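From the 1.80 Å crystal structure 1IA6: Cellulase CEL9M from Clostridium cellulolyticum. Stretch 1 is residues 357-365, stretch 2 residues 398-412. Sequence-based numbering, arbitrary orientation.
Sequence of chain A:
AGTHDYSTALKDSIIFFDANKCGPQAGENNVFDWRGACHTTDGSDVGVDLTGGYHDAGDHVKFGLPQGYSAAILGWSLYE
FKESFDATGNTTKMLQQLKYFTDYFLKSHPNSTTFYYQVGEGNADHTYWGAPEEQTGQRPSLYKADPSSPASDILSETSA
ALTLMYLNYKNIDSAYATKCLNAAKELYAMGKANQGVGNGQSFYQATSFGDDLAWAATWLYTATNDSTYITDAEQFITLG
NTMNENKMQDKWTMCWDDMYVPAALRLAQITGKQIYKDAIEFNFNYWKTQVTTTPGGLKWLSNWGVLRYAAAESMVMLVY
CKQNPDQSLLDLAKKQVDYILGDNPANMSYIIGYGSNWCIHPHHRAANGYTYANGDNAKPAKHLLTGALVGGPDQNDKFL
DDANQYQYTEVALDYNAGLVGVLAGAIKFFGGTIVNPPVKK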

# COMPACT_ATOMS: atom_id res chain seq x y z
N ASN A 357 7.78 -23.84 -3.85
CA ASN A 357 6.83 -23.93 -4.95
C ASN A 357 6.00 -22.66 -5.18
O ASN A 357 4.78 -22.73 -5.28
CB ASN A 357 5.89 -25.11 -4.72
CG ASN A 357 5.30 -25.64 -6.01
OD1 ASN A 357 5.98 -25.71 -7.03
ND2 ASN A 357 4.03 -26.03 -5.96
N TRP A 358 6.67 -21.52 -5.29
CA TRP A 358 5.99 -20.25 -5.50
C TRP A 358 5.48 -20.05 -6.93
O TRP A 358 5.84 -20.79 -7.84
CB TRP A 358 6.90 -19.10 -5.09
CG TRP A 358 8.20 -19.04 -5.84
CD1 TRP A 358 8.38 -18.69 -7.15
CD2 TRP A 358 9.51 -19.31 -5.33
NE1 TRP A 358 9.71 -18.73 -7.48
CE2 TRP A 358 10.43 -19.10 -6.38
CE3 TRP A 358 9.99 -19.71 -4.07
CZ2 TRP A 358 11.81 -19.28 -6.21
CZ3 TRP A 358 11.37 -19.88 -3.91
CH2 TRP A 358 12.25 -19.67 -4.98
N CYS A 359 4.62 -19.05 -7.09
CA CYS A 359 4.03 -18.71 -8.39
C CYS A 359 5.08 -18.41 -9.45
O CYS A 359 6.00 -17.62 -9.22
CB CYS A 359 3.10 -17.51 -8.20
SG CYS A 359 2.33 -16.87 -9.70
N ILE A 360 4.95 -19.02 -10.63
CA ILE A 360 5.90 -18.79 -11.71
C ILE A 360 5.32 -17.96 -12.85
O ILE A 360 6.03 -17.63 -13.81
CB ILE A 360 6.43 -20.12 -12.30
CG1 ILE A 360 5.27 -20.92 -12.91
CG2 ILE A 360 7.13 -20.93 -11.22
CD1 ILE A 360 5.71 -22.20 -13.61
N HIS A 361 4.04 -17.61 -12.74
CA HIS A 361 3.35 -16.82 -13.76
C HIS A 361 2.78 -15.51 -13.22
O HIS A 361 1.61 -15.21 -13.43
CB HIS A 361 2.20 -17.64 -14.37
CG HIS A 361 2.65 -18.77 -15.24
ND1 HIS A 361 3.01 -18.59 -16.56
CD2 HIS A 361 2.79 -20.09 -14.99
CE1 HIS A 361 3.35 -19.75 -17.08
NE2 HIS A 361 3.23 -20.68 -16.15
N PRO A 362 3.60 -14.70 -12.52
CA PRO A 362 3.04 -13.44 -12.01
C PRO A 362 2.60 -12.51 -13.14
O PRO A 362 3.25 -12.44 -14.18
CB PRO A 362 4.20 -12.86 -11.21
CG PRO A 362 5.41 -13.34 -11.98
CD PRO A 362 5.04 -14.79 -12.26
N HIS A 363 1.49 -11.81 -12.94
CA HIS A 363 0.99 -10.87 -13.95
C HIS A 363 1.79 -9.59 -13.77
O HIS A 363 1.33 -8.62 -13.17
CB HIS A 363 -0.50 -10.61 -13.73
CG HIS A 363 -1.12 -9.77 -14.80
ND1 HIS A 363 -1.07 -10.11 -16.13
CD2 HIS A 363 -1.81 -8.60 -14.74
CE1 HIS A 363 -1.70 -9.19 -16.85
NE2 HIS A 363 -2.15 -8.26 -16.02
N HIS A 364 3.01 -9.59 -14.30
CA HIS A 364 3.91 -8.45 -14.18
C HIS A 364 4.76 -8.35 -15.45
O HIS A 364 5.53 -9.26 -15.77
CB HIS A 364 4.79 -8.66 -12.93
CG HIS A 364 5.60 -7.47 -12.53
ND1 HIS A 364 6.82 -7.17 -13.09
CD2 HIS A 364 5.38 -6.52 -11.59
CE1 HIS A 364 7.32 -6.10 -12.51
NE2 HIS A 364 6.47 -5.68 -11.60
N ARG A 365 4.61 -7.25 -16.17
CA ARG A 365 5.33 -7.07 -17.43
C ARG A 365 6.85 -7.15 -17.33
O ARG A 365 7.48 -7.90 -18.08
CB ARG A 365 4.90 -5.76 -18.09
CG ARG A 365 3.48 -5.82 -18.63
CD ARG A 365 2.95 -4.45 -19.05
NE ARG A 365 1.63 -4.56 -19.67
CZ ARG A 365 0.51 -4.86 -19.02
NH1 ARG A 365 0.52 -5.09 -17.71
NH2 ARG A 365 -0.63 -4.93 -19.69
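Stretch 2 (398-412) KFLDDANQYQYTEVA

The carboxylate of Asp401 reaches across to the backbone of stretch 1 and receives two consecutive amides, one on each oxygen: Ile360 N donates to Asp401 OD2 at 3.0 Å, nearly straight, and His361 N makes a weak, bent bond to Asp401 OD1 at 3.2 Å. The t rotamer of Asp401 brings the carboxylate close, although its CA-to-CB bond points sideways. Water 1 extends this anchor, lying 2.8 Å from Asp401 OD2 and 3.1 Å from Trp358 O.

Stretch 1 runs without regular secondary structure up to His364, which occupies the N-cap position of a helix. Stretch 2 comes in as a loop, makes a short helix over residues 406-409 and leaves it at Glu410. The two chains advance in the same sense, with Cys359 nearest Asp401 (CA to CA 6.0 Å), Pro362 nearest Thr409 (4.9 Å) and His363 nearest Glu410 (5.0 Å).

Between these points the His361 side chain points toward stretch 2, which passes over one face of its ring. Asp402 CA lies over that face, 4.1 Å from the ring centroid. Water 2 links the chains, 2.7 Å from both His361 O and Thr409 OG1 and 2.8 Å from Ala403 O.

The second direct anchor is purely backbone: His363 N donates to Thr409 O at 3.0 Å in an almost linear bond. The His363 side chain, in the t rotamer, packs obliquely against Tyr406, with ring centroids 4.3 Å apart and planes at 43°, while Glu410 OE2 approaches the imidazole edge, 3.8 Å from His363 CD2. Water 3 then joins the backbones, accepting from Val411 N at 3.1 Å and lying 2.7 Å from His363 O.

Apolar packing completes the contact: Cys359 SG meets the edge of the Phe399 ring, 4.2 Å from Phe399 CZ, and Pro362 CB lies 4.4 Å from Val411 CG1.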

# COMPACT_ATOMS: atom_id res chain seq x y z
N LYS A 398 -7.63 -23.54 -3.52
CA LYS A 398 -6.99 -23.94 -4.76
C LYS A 398 -6.32 -22.75 -5.44
O LYS A 398 -6.83 -21.63 -5.42
CB LYS A 398 -8.01 -24.57 -5.72
CG LYS A 398 -8.82 -25.71 -5.11
CD LYS A 398 -7.92 -26.85 -4.66
CE LYS A 398 -8.73 -27.97 -4.01
NZ LYS A 398 -7.85 -29.09 -3.56
N PHE A 399 -5.16 -23.01 -6.05
CA PHE A 399 -4.42 -21.97 -6.75
C PHE A 399 -4.13 -22.41 -8.19
O PHE A 399 -3.68 -23.52 -8.42
CB PHE A 399 -3.09 -21.69 -6.04
CG PHE A 399 -2.35 -20.51 -6.61
CD1 PHE A 399 -2.77 -19.22 -6.33
CD2 PHE A 399 -1.25 -20.69 -7.44
CE1 PHE A 399 -2.10 -18.12 -6.87
CE2 PHE A 399 -0.58 -19.60 -7.99
CZ PHE A 399 -1.01 -18.31 -7.70
N LEU A 400 -4.41 -21.52 -9.14
CA LEU A 400 -4.17 -21.82 -10.55
C LEU A 400 -3.00 -20.97 -11.02
O LEU A 400 -3.15 -19.78 -11.32
CB LEU A 400 -5.42 -21.51 -11.37
CG LEU A 400 -6.68 -22.29 -10.98
CD1 LEU A 400 -7.86 -21.83 -11.85
CD2 LEU A 400 -6.44 -23.78 -11.15
N ASP A 401 -1.82 -21.59 -11.09
CA ASP A 401 -0.62 -20.90 -11.51
C ASP A 401 -0.44 -20.97 -13.03
O ASP A 401 0.27 -21.83 -13.54
CB ASP A 401 0.60 -21.51 -10.81
CG ASP A 401 1.87 -20.72 -11.04
OD1 ASP A 401 1.81 -19.63 -11.64
OD2 ASP A 401 2.95 -21.19 -10.60
N ASP A 402 -1.10 -20.06 -13.74
CA ASP A 402 -0.99 -20.02 -15.19
C ASP A 402 -1.16 -18.62 -15.76
O ASP A 402 -1.60 -17.69 -15.08
CB ASP A 402 -1.99 -20.98 -15.83
CG ASP A 402 -3.43 -20.61 -15.54
OD1 ASP A 402 -4.33 -21.30 -16.06
OD2 ASP A 402 -3.65 -19.63 -14.79
N ALA A 403 -0.80 -18.48 -17.04
CA ALA A 403 -0.82 -17.23 -17.78
C ALA A 403 -2.01 -16.26 -17.67
O ALA A 403 -1.83 -15.11 -17.28
CB ALA A 403 -0.56 -17.53 -19.25
N ASN A 404 -3.21 -16.72 -18.00
CA ASN A 404 -4.37 -15.83 -18.00
C ASN A 404 -5.20 -15.65 -16.72
O ASN A 404 -6.08 -14.79 -16.67
CB ASN A 404 -5.31 -16.22 -19.14
CG ASN A 404 -6.15 -15.06 -19.64
OD1 ASN A 404 -7.35 -15.19 -19.86
ND2 ASN A 404 -5.50 -13.91 -19.84
N GLN A 405 -4.95 -16.45 -15.69
CA GLN A 405 -5.72 -16.33 -14.45
C GLN A 405 -5.21 -15.19 -13.57
O GLN A 405 -4.53 -15.42 -12.57
CB GLN A 405 -5.69 -17.65 -13.68
CG GLN A 405 -6.37 -18.82 -14.40
CD GLN A 405 -7.87 -18.66 -14.49
OE1 GLN A 405 -8.38 -17.67 -15.01
NE2 GLN A 405 -8.60 -19.65 -13.98
N TYR A 406 -5.57 -13.96 -13.93
CA TYR A 406 -5.14 -12.77 -13.20
C TYR A 406 -5.61 -12.70 -11.75
O TYR A 406 -4.90 -12.18 -10.89
CB TYR A 406 -5.60 -11.51 -13.94
CG TYR A 406 -5.27 -11.52 -15.42
CD1 TYR A 406 -4.00 -11.88 -15.87
CD2 TYR A 406 -6.23 -11.18 -16.37
CE1 TYR A 406 -3.69 -11.90 -17.23
CE2 TYR A 406 -5.93 -11.19 -17.73
CZ TYR A 406 -4.66 -11.56 -18.16
OH TYR A 406 -4.36 -11.58 -19.50
N GLN A 407 -6.81 -13.21 -11.48
CA GLN A 407 -7.33 -13.19 -10.12
C GLN A 407 -6.34 -13.84 -9.15
O GLN A 407 -6.19 -13.41 -8.01
CB GLN A 407 -8.67 -13.93 -10.05
CG GLN A 407 -9.23 -14.07 -8.65
CD GLN A 407 -10.53 -14.86 -8.61
OE1 GLN A 407 -11.55 -14.44 -9.17
NE2 GLN A 407 -10.50 -16.02 -7.96
N TYR A 408 -5.67 -14.88 -9.63
CA TYR A 408 -4.71 -15.61 -8.82
C TYR A 408 -3.30 -15.04 -8.84
O TYR A 408 -2.63 -14.97 -7.81
CB TYR A 408 -4.62 -17.07 -9.28
CG TYR A 408 -5.91 -17.85 -9.23
CD1 TYR A 408 -6.86 -17.74 -10.24
CD2 TYR A 408 -6.18 -18.70 -8.16
CE1 TYR A 408 -8.05 -18.46 -10.18
CE2 TYR A 408 -7.36 -19.43 -8.10
CZ TYR A 408 -8.29 -19.30 -9.11
OH TYR A 408 -9.46 -20.04 -9.05
N THR A 409 -2.86 -14.61 -10.02
CA THR A 409 -1.49 -14.13 -10.18
C THR A 409 -1.19 -12.64 -10.17
O THR A 409 -0.05 -12.25 -10.41
CB THR A 409 -0.91 -14.71 -11.47
OG1 THR A 409 -1.67 -14.23 -12.58
CG2 THR A 409 -0.96 -16.23 -11.44
N GLU A 410 -2.19 -11.81 -9.91
CA GLU A 410 -1.94 -10.38 -9.88
C GLU A 410 -1.06 -9.99 -8.70
O GLU A 410 -1.07 -10.65 -7.66
CB GLU A 410 -3.26 -9.60 -9.80
CG GLU A 410 -3.81 -9.21 -11.16
CD GLU A 410 -4.30 -7.78 -11.19
OE1 GLU A 410 -5.25 -7.45 -10.45
OE2 GLU A 410 -3.72 -6.97 -11.95
N VAL A 411 -0.26 -8.94 -8.90
CA VAL A 411 0.63 -8.41 -7.87
C VAL A 411 0.44 -6.89 -7.93
O VAL A 411 0.09 -6.37 -8.99
CB VAL A 411 2.11 -8.74 -8.15
CG1 VAL A 411 2.31 -10.25 -8.15
CG2 VAL A 411 2.55 -8.14 -9.48
N ALA A 412 0.64 -6.19 -6.82
CA ALA A 412 0.45 -4.74 -6.84
C ALA A 412 1.03 -4.06 -5.61
O ALA A 412 1.27 -4.69 -4.59
CB ALA A 412 -1.04 -4.43 -6.93
O HOH W 1 3.51 -22.81 -8.39
O HOH W 2 -0.44 -14.40 -15.01
O HOH W 3 -0.60 -7.51 -11.65